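PDB 1RQB: methylmalonyl-CoA carboxyltransferase 5S subunit from Propionibacterium freudenreichii subsp. shermanii, which transfers a carboxyl group from the biotin of the 1.3S subunit to pyruvate, forming oxaloacetate, with one cobalt ion bound per subunit. Local coordinates for residues A[75-80]-A[457-462]; A[106-111]-A[117-122]; A[127-132]-A[446-451]. All coordinates share one frame; numbering follows the deposited sequence.

Interaction 1 (A[75-80]-A[457-462])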
ATOM      1  N   CYS A  75      -2.494  13.432  24.656  1.00 13.39           N
ATOM      2  CA  CYS A  75      -1.456  13.707  25.659  1.00 13.24           C
ATOM      3  C   CYS A  75      -2.058  13.809  27.061  1.00 13.50           C
ATOM      4  O   CYS A  75      -1.592  13.155  27.993  1.00 13.24           O
ATOM      5  CB  CYS A  75      -0.741  15.026  25.340  1.00 16.83           C
ATOM      6  SG  CYS A  75       0.564  14.890  24.097  1.00 22.47           S
ATOM      7  N   ILE A  76      -3.104  14.609  27.224  1.00 15.05           N
ATOM      8  CA  ILE A  76      -3.646  14.816  28.574  1.00 18.11           C
ATOM      9  C   ILE A  76      -4.661  13.745  28.977  1.00 18.02           C
ATOM     10  O   ILE A  76      -4.874  13.522  30.168  1.00 16.82           O
ATOM     11  CB  ILE A  76      -4.342  16.182  28.698  1.00 18.50           C
ATOM     12  CG1 ILE A  76      -5.577  16.205  27.808  1.00 14.07           C
ATOM     13  CG2 ILE A  76      -3.378  17.306  28.318  1.00 18.36           C
ATOM     14  CD1 ILE A  76      -6.346  17.496  27.897  1.00 18.38           C
ATOM     15  N   ARG A  77      -5.271  13.058  28.021  1.00 14.97           N
ATOM     16  CA  ARG A  77      -6.311  12.093  28.404  1.00 16.10           C
ATOM     17  C   ARG A  77      -5.736  10.691  28.615  1.00 19.39           C
ATOM     18  O   ARG A  77      -6.187   9.973  29.506  1.00 20.47           O
ATOM     19  CB  ARG A  77      -7.408  12.061  27.327  1.00 19.23           C
ATOM     20  CG  ARG A  77      -8.648  11.249  27.694  1.00 26.64           C
ATOM     21  CD  ARG A  77      -9.629  11.141  26.518  1.00 29.81           C
ATOM     22  NE  ARG A  77     -10.109  12.425  26.008  1.00 30.01           N
ATOM     23  CZ  ARG A  77     -11.157  13.090  26.488  1.00 33.84           C
ATOM     24  NH1 ARG A  77     -11.850  12.597  27.505  1.00 31.91           N
ATOM     25  NH2 ARG A  77     -11.525  14.245  25.941  1.00 31.47           N
ATOM     26  N   PHE A  78      -4.725  10.300  27.844  1.00 16.54           N
ATOM     27  CA  PHE A  78      -4.213   8.925  27.951  1.00 15.53           C
ATOM     28  C   PHE A  78      -2.735   8.841  28.339  1.00 15.17           C
ATOM     29  O   PHE A  78      -2.313   7.842  28.920  1.00 15.53           O
ATOM     30  CB  PHE A  78      -4.343   8.200  26.604  1.00 17.60           C
ATOM     31  CG  PHE A  78      -5.726   8.212  26.029  1.00 19.78           C
ATOM     32  CD1 PHE A  78      -5.944   8.688  24.741  1.00 20.30           C
ATOM     33  CD2 PHE A  78      -6.802   7.716  26.754  1.00 21.85           C
ATOM     34  CE1 PHE A  78      -7.216   8.673  24.179  1.00 23.23           C
ATOM     35  CE2 PHE A  78      -8.077   7.692  26.207  1.00 24.39           C
ATOM     36  CZ  PHE A  78      -8.287   8.173  24.914  1.00 24.39           C
ATOM     37  N   LEU A  79      -1.932   9.853  28.028  1.00 14.50           N
ATOM     38  CA  LEU A  79      -0.489   9.717  28.271  1.00 14.47           C
ATOM     39  C   LEU A  79       0.011  10.555  29.449  1.00 16.45           C
ATOM     40  O   LEU A  79       1.213  10.575  29.712  1.00 17.47           O
ATOM     41  CB  LEU A  79       0.276  10.108  26.996  1.00 15.14           C
ATOM     42  CG  LEU A  79      -0.169   9.443  25.686  1.00 16.92           C
ATOM     43  CD1 LEU A  79       0.675   9.976  24.540  1.00 17.36           C
ATOM     44  CD2 LEU A  79      -0.034   7.928  25.782  1.00 13.99           C
ATOM     45  N   ASN A  80      -0.884  11.240  30.152  1.00 16.32           N
ATOM     46  CA  ASN A  80      -0.490  12.096  31.281  1.00 16.95           C
ATOM     47  C   ASN A  80       0.713  12.948  30.875  1.00 18.46           C
ATOM     48  O   ASN A  80       1.685  13.081  31.616  1.00 17.48           O
ATOM     49  CB  ASN A  80      -0.125  11.256  32.516  1.00 17.52           C
ATOM     50  CG  ASN A  80       0.026  12.108  33.771  1.00 18.41           C
ATOM     51  OD1 ASN A  80      -0.880  12.860  34.129  1.00 18.36           O
ATOM     52  ND2 ASN A  80       1.173  12.003  34.438  1.00 19.34           N
ATOM     53  N   PRO A 457     -12.229  20.956  29.456  1.00 19.11           N
ATOM     54  CA  PRO A 457     -12.706  21.197  30.827  1.00 20.83           C
ATOM     55  C   PRO A 457     -12.843  19.968  31.729  1.00 22.98           C
ATOM     56  O   PRO A 457     -12.574  20.041  32.927  1.00 24.43           O
ATOM     57  CB  PRO A 457     -14.074  21.851  30.624  1.00 23.37           C
ATOM     58  CG  PRO A 457     -14.040  22.378  29.234  1.00 26.24           C
ATOM     59  CD  PRO A 457     -13.228  21.388  28.462  1.00 18.31           C
ATOM     60  N   GLN A 458     -13.254  18.845  31.146  1.00 22.45           N
ATOM     61  CA  GLN A 458     -13.517  17.615  31.907  1.00 25.99           C
ATOM     62  C   GLN A 458     -12.251  16.786  32.139  1.00 25.49           C
ATOM     63  O   GLN A 458     -12.225  15.942  33.032  1.00 23.82           O
ATOM     64  CB  GLN A 458     -14.550  16.769  31.164  1.00 29.75           C
ATOM     65  CG  GLN A 458     -15.806  17.539  30.767  1.00 42.30           C
ATOM     66  CD  GLN A 458     -16.507  18.192  31.945  1.00 49.67           C
ATOM     67  OE1 GLN A 458     -17.209  19.189  31.784  1.00 54.71           O
ATOM     68  NE2 GLN A 458     -16.330  17.623  33.135  1.00 53.91           N
ATOM     69  N   VAL A 459     -11.206  17.005  31.348  1.00 19.46           N
ATOM     70  CA  VAL A 459      -9.970  16.226  31.514  1.00 21.68           C
ATOM     71  C   VAL A 459      -8.926  17.032  32.290  1.00 20.04           C
ATOM     72  O   VAL A 459      -8.136  16.475  33.050  1.00 22.52           O
ATOM     73  CB  VAL A 459      -9.368  15.838  30.145  1.00 23.24           C
ATOM     74  CG1 VAL A 459      -8.073  15.044  30.346  1.00 21.84           C
ATOM     75  CG2 VAL A 459     -10.376  15.030  29.348  1.00 25.76           C
ATOM     76  N   ALA A 460      -8.937  18.344  32.100  1.00 21.19           N
ATOM     77  CA  ALA A 460      -7.967  19.244  32.740  1.00 21.11           C
ATOM     78  C   ALA A 460      -7.831  18.973  34.240  1.00 22.14           C
ATOM     79  O   ALA A 460      -6.717  18.899  34.756  1.00 20.90           O
ATOM     80  CB  ALA A 460      -8.361  20.701  32.497  1.00 21.19           C
ATOM     81  N   PRO A 461      -8.950  18.837  34.972  1.00 23.12           N
ATOM     82  CA  PRO A 461      -8.821  18.581  36.415  1.00 24.17           C
ATOM     83  C   PRO A 461      -7.969  17.361  36.773  1.00 22.83           C
ATOM     84  O   PRO A 461      -7.073  17.440  37.613  1.00 21.00           O
ATOM     85  CB  PRO A 461     -10.271  18.412  36.868  1.00 24.67           C
ATOM     86  CG  PRO A 461     -11.008  19.338  35.945  1.00 26.24           C
ATOM     87  CD  PRO A 461     -10.363  19.021  34.603  1.00 23.14           C
ATOM     88  N   VAL A 462      -8.261  16.233  36.139  1.00 23.08           N
ATOM     89  CA  VAL A 462      -7.525  14.990  36.411  1.00 22.21           C
ATOM     90  C   VAL A 462      -6.072  15.131  35.955  1.00 21.77           C
ATOM     91  O   VAL A 462      -5.145  14.737  36.661  1.00 20.98           O
ATOM     92  CB  VAL A 462      -8.168  13.793  35.686  1.00 27.39           C
ATOM     93  CG1 VAL A 462      -7.285  12.552  35.830  1.00 27.29           C
ATOM     94  CG2 VAL A 462      -9.541  13.516  36.273  1.00 30.85           C
TER

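Interaction 2 (A[106-111]-A[117-122])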
ATOM      1  N   GLN A 106     -11.802  28.054  14.279  1.00 10.47           N
ATOM      2  CA  GLN A 106     -12.420  28.672  15.462  1.00 14.24           C
ATOM      3  C   GLN A 106     -12.603  27.653  16.590  1.00 15.30           C
ATOM      4  O   GLN A 106     -12.772  28.037  17.746  1.00 13.35           O
ATOM      5  CB  GLN A 106     -13.772  29.279  15.072  1.00 13.95           C
ATOM      6  CG  GLN A 106     -14.263  30.375  16.017  1.00 15.07           C
ATOM      7  CD  GLN A 106     -13.435  31.640  15.866  1.00 19.70           C
ATOM      8  OE1 GLN A 106     -12.970  31.953  14.771  1.00 17.87           O
ATOM      9  NE2 GLN A 106     -13.260  32.380  16.958  1.00 16.18           N
ATOM     10  N   ASN A 107     -12.573  26.357  16.273  1.00 14.12           N
ATOM     11  CA  ASN A 107     -12.732  25.305  17.290  1.00 14.41           C
ATOM     12  C   ASN A 107     -11.383  24.972  17.930  1.00 14.20           C
ATOM     13  O   ASN A 107     -11.318  24.235  18.914  1.00 15.98           O
ATOM     14  CB  ASN A 107     -13.271  24.010  16.676  1.00 17.97           C
ATOM     15  CG  ASN A 107     -14.737  24.089  16.351  1.00 23.74           C
ATOM     16  OD1 ASN A 107     -15.126  24.596  15.300  1.00 32.43           O
ATOM     17  ND2 ASN A 107     -15.565  23.592  17.256  1.00 19.59           N
ATOM     18  N   LEU A 108     -10.319  25.514  17.354  1.00 12.47           N
ATOM     19  CA  LEU A 108      -8.952  25.254  17.823  1.00 15.33           C
ATOM     20  C   LEU A 108      -8.766  23.737  17.900  1.00 17.25           C
ATOM     21  O   LEU A 108      -9.009  23.034  16.921  1.00 13.95           O
ATOM     22  CB  LEU A 108      -8.718  25.930  19.180  1.00 15.27           C
ATOM     23  CG  LEU A 108      -8.834  27.461  19.143  1.00 15.60           C
ATOM     24  CD1 LEU A 108      -8.755  28.029  20.560  1.00 13.65           C
ATOM     25  CD2 LEU A 108      -7.724  28.041  18.264  1.00  9.17           C
ATOM     26  N   LEU A 109      -8.334  23.219  19.038  1.00 12.92           N
ATOM     27  CA  LEU A 109      -8.164  21.764  19.162  1.00 17.43           C
ATOM     28  C   LEU A 109      -9.263  21.235  20.084  1.00 20.42           C
ATOM     29  O   LEU A 109      -9.241  20.077  20.497  1.00 21.52           O
ATOM     30  CB  LEU A 109      -6.789  21.430  19.757  1.00 15.87           C
ATOM     31  CG  LEU A 109      -5.586  21.900  18.946  1.00 15.16           C
ATOM     32  CD1 LEU A 109      -4.293  21.505  19.642  1.00 15.78           C
ATOM     33  CD2 LEU A 109      -5.663  21.290  17.543  1.00 13.84           C
ATOM     34  N   GLY A 110     -10.231  22.112  20.355  1.00 19.76           N
ATOM     35  CA  GLY A 110     -11.328  21.816  21.256  1.00 21.07           C
ATOM     36  C   GLY A 110     -12.608  21.229  20.696  1.00 19.71           C
ATOM     37  O   GLY A 110     -12.658  20.764  19.559  1.00 24.61           O
ATOM     38  N   TYR A 111     -13.662  21.329  21.500  1.00 22.62           N
ATOM     39  CA  TYR A 111     -14.965  20.718  21.201  1.00 23.63           C
ATOM     40  C   TYR A 111     -16.018  21.731  20.744  1.00 21.70           C
ATOM     41  O   TYR A 111     -17.142  21.332  20.446  1.00 19.66           O
ATOM     42  CB  TYR A 111     -15.454  20.014  22.472  1.00 26.29           C
ATOM     43  CG  TYR A 111     -15.796  20.988  23.590  1.00 31.00           C
ATOM     44  CD1 TYR A 111     -17.119  21.366  23.836  1.00 34.29           C
ATOM     45  CD2 TYR A 111     -14.793  21.581  24.358  1.00 34.15           C
ATOM     46  CE1 TYR A 111     -17.432  22.311  24.810  1.00 33.66           C
ATOM     47  CE2 TYR A 111     -15.095  22.532  25.338  1.00 35.88           C
ATOM     48  CZ  TYR A 111     -16.415  22.894  25.557  1.00 36.36           C
ATOM     49  OH  TYR A 111     -16.712  23.852  26.505  1.00 33.74           O
ATOM     50  N   GLU A 117     -10.881  35.993  21.188  1.00 18.45           N
ATOM     51  CA  GLU A 117      -9.735  36.226  22.080  1.00 22.54           C
ATOM     52  C   GLU A 117      -9.046  34.913  22.459  1.00 19.81           C
ATOM     53  O   GLU A 117      -7.834  34.887  22.667  1.00 19.34           O
ATOM     54  CB  GLU A 117     -10.159  36.942  23.365  1.00 28.17           C
ATOM     55  CG  GLU A 117     -10.967  36.075  24.310  1.00 35.53           C
ATOM     56  CD  GLU A 117     -11.502  36.834  25.512  1.00 36.43           C
ATOM     57  OE1 GLU A 117     -10.903  37.860  25.913  1.00 32.62           O
ATOM     58  OE2 GLU A 117     -12.521  36.383  26.066  1.00 38.39           O
ATOM     59  N   VAL A 118      -9.807  33.833  22.599  1.00 17.86           N
ATOM     60  CA  VAL A 118      -9.192  32.543  22.948  1.00 16.36           C
ATOM     61  C   VAL A 118      -8.356  32.052  21.762  1.00 13.63           C
ATOM     62  O   VAL A 118      -7.261  31.518  21.932  1.00 15.65           O
ATOM     63  CB  VAL A 118     -10.252  31.480  23.285  1.00 18.99           C
ATOM     64  CG1 VAL A 118      -9.563  30.163  23.703  1.00 15.92           C
ATOM     65  CG2 VAL A 118     -11.147  31.982  24.407  1.00 20.07           C
ATOM     66  N   VAL A 119      -8.880  32.240  20.555  1.00 14.17           N
ATOM     67  CA  VAL A 119      -8.154  31.834  19.342  1.00 17.63           C
ATOM     68  C   VAL A 119      -6.852  32.634  19.258  1.00 21.77           C
ATOM     69  O   VAL A 119      -5.789  32.089  18.968  1.00 16.48           O
ATOM     70  CB  VAL A 119      -9.017  32.087  18.078  1.00 17.99           C
ATOM     71  CG1 VAL A 119      -8.219  31.794  16.817  1.00 20.40           C
ATOM     72  CG2 VAL A 119     -10.275  31.221  18.123  1.00 19.19           C
ATOM     73  N   ASP A 120      -6.929  33.935  19.542  1.00 19.40           N
ATOM     74  CA  ASP A 120      -5.737  34.792  19.481  1.00 22.11           C
ATOM     75  C   ASP A 120      -4.664  34.286  20.448  1.00 21.02           C
ATOM     76  O   ASP A 120      -3.496  34.162  20.083  1.00 18.36           O
ATOM     77  CB  ASP A 120      -6.068  36.248  19.840  1.00 27.94           C
ATOM     78  CG  ASP A 120      -6.565  37.051  18.651  1.00 39.77           C
ATOM     79  OD1 ASP A 120      -5.903  36.997  17.585  1.00 44.97           O
ATOM     80  OD2 ASP A 120      -7.605  37.745  18.780  1.00 40.96           O
ATOM     81  N   ARG A 121      -5.067  34.003  21.681  1.00 15.75           N
ATOM     82  CA  ARG A 121      -4.110  33.550  22.702  1.00 13.62           C
ATOM     83  C   ARG A 121      -3.519  32.179  22.372  1.00 14.03           C
ATOM     84  O   ARG A 121      -2.338  31.947  22.622  1.00 12.97           O
ATOM     85  CB  ARG A 121      -4.767  33.510  24.074  1.00 18.24           C
ATOM     86  CG  ARG A 121      -5.069  34.910  24.614  1.00 22.59           C
ATOM     87  CD  ARG A 121      -5.706  34.828  25.973  1.00 29.51           C
ATOM     88  NE  ARG A 121      -5.907  36.139  26.586  1.00 30.48           N
ATOM     89  CZ  ARG A 121      -4.979  36.790  27.288  1.00 31.48           C
ATOM     90  NH1 ARG A 121      -3.776  36.256  27.471  1.00 31.49           N
ATOM     91  NH2 ARG A 121      -5.261  37.968  27.830  1.00 29.03           N
ATOM     92  N   PHE A 122      -4.322  31.269  21.829  1.00 13.60           N
ATOM     93  CA  PHE A 122      -3.809  29.929  21.511  1.00 13.12           C
ATOM     94  C   PHE A 122      -2.741  30.025  20.420  1.00 13.60           C
ATOM     95  O   PHE A 122      -1.660  29.450  20.530  1.00 14.34           O
ATOM     96  CB  PHE A 122      -4.926  29.010  21.018  1.00 13.53           C
ATOM     97  CG  PHE A 122      -4.459  27.596  20.733  1.00 15.48           C
ATOM     98  CD1 PHE A 122      -4.525  26.617  21.715  1.00 15.83           C
ATOM     99  CD2 PHE A 122      -3.895  27.270  19.496  1.00 17.77           C
ATOM    100  CE1 PHE A 122      -4.028  25.316  21.484  1.00 15.64           C
ATOM    101  CE2 PHE A 122      -3.389  25.966  19.248  1.00 15.66           C
ATOM    102  CZ  PHE A 122      -3.459  24.993  20.248  1.00 12.55           C
TER

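Interaction 3 (A[127-132]-A[446-451])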
ATOM      1  N   ALA A 127       2.854  29.845  18.591  1.00 12.52           N
ATOM      2  CA  ALA A 127       3.973  30.478  17.877  1.00 19.08           C
ATOM      3  C   ALA A 127       5.136  30.740  18.838  1.00 20.42           C
ATOM      4  O   ALA A 127       6.299  30.501  18.516  1.00 18.64           O
ATOM      5  CB  ALA A 127       3.516  31.797  17.252  1.00 21.22           C
ATOM      6  N   GLU A 128       4.813  31.229  20.025  1.00 19.22           N
ATOM      7  CA  GLU A 128       5.841  31.551  21.026  1.00 22.26           C
ATOM      8  C   GLU A 128       6.625  30.296  21.415  1.00 22.90           C
ATOM      9  O   GLU A 128       7.828  30.361  21.667  1.00 19.73           O
ATOM     10  CB  GLU A 128       5.183  32.132  22.274  1.00 23.44           C
ATOM     11  CG  GLU A 128       6.152  32.606  23.334  1.00 32.36           C
ATOM     12  CD  GLU A 128       5.432  33.088  24.577  1.00 39.12           C
ATOM     13  OE1 GLU A 128       4.394  33.773  24.433  1.00 44.15           O
ATOM     14  OE2 GLU A 128       5.902  32.786  25.694  1.00 45.16           O
ATOM     15  N   ASN A 129       5.942  29.156  21.465  1.00 20.23           N
ATOM     16  CA  ASN A 129       6.590  27.904  21.879  1.00 17.48           C
ATOM     17  C   ASN A 129       7.284  27.194  20.713  1.00 24.12           C
ATOM     18  O   ASN A 129       7.873  26.131  20.899  1.00 21.12           O
ATOM     19  CB  ASN A 129       5.566  27.013  22.581  1.00 19.10           C
ATOM     20  CG  ASN A 129       5.362  27.418  24.039  1.00 22.68           C
ATOM     21  OD1 ASN A 129       6.268  27.270  24.856  1.00 23.13           O
ATOM     22  ND2 ASN A 129       4.187  27.956  24.362  1.00 19.57           N
ATOM     23  N   GLY A 130       7.232  27.786  19.516  1.00 19.67           N
ATOM     24  CA  GLY A 130       7.932  27.203  18.380  1.00 23.61           C
ATOM     25  C   GLY A 130       7.234  26.806  17.086  1.00 19.85           C
ATOM     26  O   GLY A 130       7.912  26.458  16.120  1.00 19.24           O
HETATM   27  N   MSE A 131       5.911  26.871  17.028  1.00 17.55           N
HETATM   28  CA  MSE A 131       5.202  26.444  15.811  1.00 17.10           C
HETATM   29  C   MSE A 131       5.555  27.366  14.639  1.00 19.81           C
HETATM   30  O   MSE A 131       5.590  28.586  14.792  1.00 21.56           O
HETATM   31  CB  MSE A 131       3.700  26.448  16.071  1.00 19.22           C
HETATM   32  CG  MSE A 131       2.912  25.771  14.986  1.00 22.65           C
HETATM   33 SE   MSE A 131       3.644  23.988  14.713  1.00 35.19          SE
HETATM   34  CE  MSE A 131       3.379  23.253  16.458  1.00 23.45           C
ATOM     35  N   ASP A 132       5.794  26.787  13.460  1.00 15.98           N
ATOM     36  CA  ASP A 132       6.181  27.566  12.273  1.00 18.12           C
ATOM     37  C   ASP A 132       5.056  27.616  11.237  1.00 18.38           C
ATOM     38  O   ASP A 132       4.733  28.680  10.710  1.00 17.12           O
ATOM     39  CB  ASP A 132       7.421  26.953  11.594  1.00 14.28           C
ATOM     40  CG  ASP A 132       8.665  27.011  12.463  1.00 23.39           C
ATOM     41  OD1 ASP A 132       9.047  28.130  12.879  1.00 23.51           O
ATOM     42  OD2 ASP A 132       9.269  25.942  12.724  1.00 18.01           O
ATOM     43  N   THR A 446       0.068  29.294  34.087  1.00 24.05           N
ATOM     44  CA  THR A 446       0.411  29.782  32.742  1.00 21.70           C
ATOM     45  C   THR A 446      -0.827  29.847  31.846  1.00 19.95           C
ATOM     46  O   THR A 446      -1.832  29.182  32.095  1.00 19.51           O
ATOM     47  CB  THR A 446       1.425  28.854  32.057  1.00 25.26           C
ATOM     48  OG1 THR A 446       0.828  27.566  31.869  1.00 23.09           O
ATOM     49  CG2 THR A 446       2.686  28.716  32.899  1.00 27.11           C
ATOM     50  N   ASP A 447      -0.747  30.662  30.799  1.00 18.66           N
ATOM     51  CA  ASP A 447      -1.856  30.760  29.840  1.00 20.08           C
ATOM     52  C   ASP A 447      -2.013  29.398  29.155  1.00 17.55           C
ATOM     53  O   ASP A 447      -3.110  29.015  28.753  1.00 16.65           O
ATOM     54  CB  ASP A 447      -1.579  31.834  28.782  1.00 21.59           C
ATOM     55  CG  ASP A 447      -1.582  33.249  29.359  1.00 26.61           C
ATOM     56  OD1 ASP A 447      -2.119  33.457  30.467  1.00 27.27           O
ATOM     57  OD2 ASP A 447      -1.057  34.159  28.691  1.00 30.96           O
ATOM     58  N   GLU A 448      -0.906  28.668  29.024  1.00 17.54           N
ATOM     59  CA  GLU A 448      -0.957  27.334  28.408  1.00 20.02           C
ATOM     60  C   GLU A 448      -1.920  26.433  29.183  1.00 17.72           C
ATOM     61  O   GLU A 448      -2.703  25.695  28.587  1.00 16.54           O
ATOM     62  CB  GLU A 448       0.430  26.676  28.371  1.00 22.12           C
ATOM     63  CG  GLU A 448       1.417  27.256  27.363  1.00 24.77           C
ATOM     64  CD  GLU A 448       2.178  28.482  27.855  1.00 29.72           C
ATOM     65  OE1 GLU A 448       3.197  28.827  27.216  1.00 30.16           O
ATOM     66  OE2 GLU A 448       1.764  29.102  28.860  1.00 28.47           O
ATOM     67  N   ASP A 449      -1.864  26.492  30.515  1.00 15.93           N
ATOM     68  CA  ASP A 449      -2.734  25.671  31.368  1.00 16.79           C
ATOM     69  C   ASP A 449      -4.180  26.168  31.284  1.00 15.98           C
ATOM     70  O   ASP A 449      -5.114  25.370  31.346  1.00 14.15           O
ATOM     71  CB  ASP A 449      -2.239  25.699  32.821  1.00 20.01           C
ATOM     72  CG  ASP A 449      -1.461  24.438  33.208  1.00 27.62           C
ATOM     73  OD1 ASP A 449      -0.859  23.785  32.320  1.00 24.55           O
ATOM     74  OD2 ASP A 449      -1.437  24.113  34.417  1.00 27.48           O
ATOM     75  N   VAL A 450      -4.382  27.480  31.160  1.00 14.59           N
ATOM     76  CA  VAL A 450      -5.753  27.992  31.021  1.00 14.38           C
ATOM     77  C   VAL A 450      -6.324  27.479  29.697  1.00 11.73           C
ATOM     78  O   VAL A 450      -7.493  27.109  29.607  1.00 13.28           O
ATOM     79  CB  VAL A 450      -5.788  29.550  31.042  1.00 18.95           C
ATOM     80  CG1 VAL A 450      -7.212  30.055  30.812  1.00 19.20           C
ATOM     81  CG2 VAL A 450      -5.263  30.065  32.393  1.00 21.17           C
ATOM     82  N   LEU A 451      -5.483  27.434  28.668  1.00 13.97           N
ATOM     83  CA  LEU A 451      -5.923  26.924  27.361  1.00 13.04           C
ATOM     84  C   LEU A 451      -6.297  25.448  27.498  1.00 14.20           C
ATOM     85  O   LEU A 451      -7.307  24.996  26.959  1.00 15.47           O
ATOM     86  CB  LEU A 451      -4.811  27.101  26.317  1.00 16.26           C
ATOM     87  CG  LEU A 451      -4.607  28.556  25.905  1.00 18.93           C
ATOM     88  CD1 LEU A 451      -3.289  28.737  25.186  1.00 18.53           C
ATOM     89  CD2 LEU A 451      -5.776  28.993  25.018  1.00 21.06           C
TER

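Interaction 1 (A[75-80]-A[457-462])
Val459 reaches across to helix 71-77 with both of its methyl groups, and each meets a different kind of surface. CG1 comes against Ile76, 3.7 Å from Ile76 CG1, while CG2 rests over one face of the Arg77 guanidinium. The two branches of a single valine thus straddle neighbouring residues at the end of the helix.

The Ile76 and Val459 side chains cross at a slant. With chi1 at 66°, Ile76 CG1 is held between its own backbone N and carbonyl carbon, and its CD1 extends to 3.9 Å from Val459 CG1. The same valine methyl lies 3.5 Å from Ile76 O, a plain packing contact with the backbone. Around this pair, Phe456, Thr452 and Phe463 also touch Ile76, making it the buried member of the contact.

The fold gives the meeting its context. Helix 71-77 follows strand 63-68 of the TIM barrel, in the range of the pyruvate carboxyltransferase family, whereas Val459 lies on the approach to helix 460-466 in the conserved carboxylase domain. Nearly four hundred residues of chain separate the two sides, and the contact brings together parts of the fold that are far apart in sequence, the barrel and the carboxylase domain.

Arg77 approaches Val459 at about a right angle. Its CG is anti to the backbone N (chi1 -172°), and the chain stays extended until a bend at chi3 (-59°) turns the guanidinium flat beneath the methyl. Val459 CG2 stands 3.2 Å above the plane, displaced toward the rim, with Arg77 NH1 its nearest atom at 3.4 Å. The polar end of the arginine is committed elsewhere: Arg77 NE forms a salt bridge with Asp73, one turn earlier in the helix, which probably helps to fix the rotation of the guanidinium under the valine.

Interaction 2 (A[106-111]-A[117-122])
Leu108 pushes its forked end into the side of helix 116-128, where Val118, Val119 and Phe122 receive it. The packing here is apolar. Leu108 CD1 lies 3.9 Å from Val118 CG1, and CD2 is 4.0 Å from the backbone atom Val119 CA. Both methyls also stand 4.0 Å from Phe122 CB, as the leucine and phenylalanine side chains slide past each other in opposite directions. Leu109 crosses Phe122 at about a right angle and touches the far end of the ring, its CD1 3.6 Å from Phe122 CZ. Phe122 can meet both leucines because its CG is anti to the backbone N (chi1 -178°), which carries the ring toward the loop.

A polar group meets an apolar one at Gln106. Bent at chi2 (71°), its chain brings NE2 to 3.4 Å from Val119 CG2, while the same nitrogen donates to Tyr114 O in the connecting loop and to Asp116 OD1 at the start of the helix, so the buried amide nitrogen is satisfied.

Backbone bonding shapes the loop: Gly110 N donates to Asn107 O at 2.8 Å, closing a type II' turn with Leu108 and Leu109 at its two central positions. Leu103 of strand 99-103 touches both leucines and Phe122. This strand, loop and outer helix make up one beta-alpha unit of the TIM barrel.

Interaction 3 (A[127-132]-A[446-451])
Asn129 donates from ND2 to Glu448 OE1 over 3.1 Å, a hydrogen bond that links the C-terminal end of helix 116-128 to the first turn of helix 447-455. The bond is nearly straight, with an N-H...O angle of 168°. The acceptor lies in the asparagine amide plane, and Glu448 OE1 offers its anti lone pair, the one away from the other carboxylate oxygen. Amide and carboxylate are nevertheless turned 63° against each other, their side chains arriving from opposite directions.

Glu448 bends at chi2 (84°) to present this oxygen. The amide has other partners too: Asn129 ND2 also donates to Lys125 O, its strongest partner, and OD1 accepts from Arg88 NH1. Trp84 packs against both Asn129 and Glu448. Replacing Asn129 by an alanine would probably leave Glu448 OE1 without this donor, and Lys125 O and Arg88 without their amide partner.

Beyond the pair, each helix is capped where it meets the contact. Gly130, with positive phi, closes the first in a Schellman motif, in which Gly130 N binds Ala127 O at 3.0 Å. Thr446 is the N-cap of the second, Thr446 OG1 accepting from Asp449 N at 3.2 Å. The contact thus pairs a Schellman-terminated outer helix of the TIM barrel with an N-capped helix of the conserved carboxylase domain, at the surface and away from the cobalt site.

How the interactions relate
From the N terminus, helix 71-77 comes first, and its partner at 457-462 is met only some 380 residues later; interaction 1 therefore closes a long loop that encloses both other contacts. Interaction 2 is local, folding the turn after strand 99-103 back onto helix 116-128. Interaction 3 opens later, where that same helix ends, and closes at 446-451. The two follow in series without crossing, but they touch where Phe122 and Val118 pack on Leu451. Interaction 1 meets interaction 2 through Pro457 and Tyr111. Segments on consecutive helices 447-455 and 460-466 thereby tie the carboxylase domain to helices 116-128 and 71-77 of the barrel.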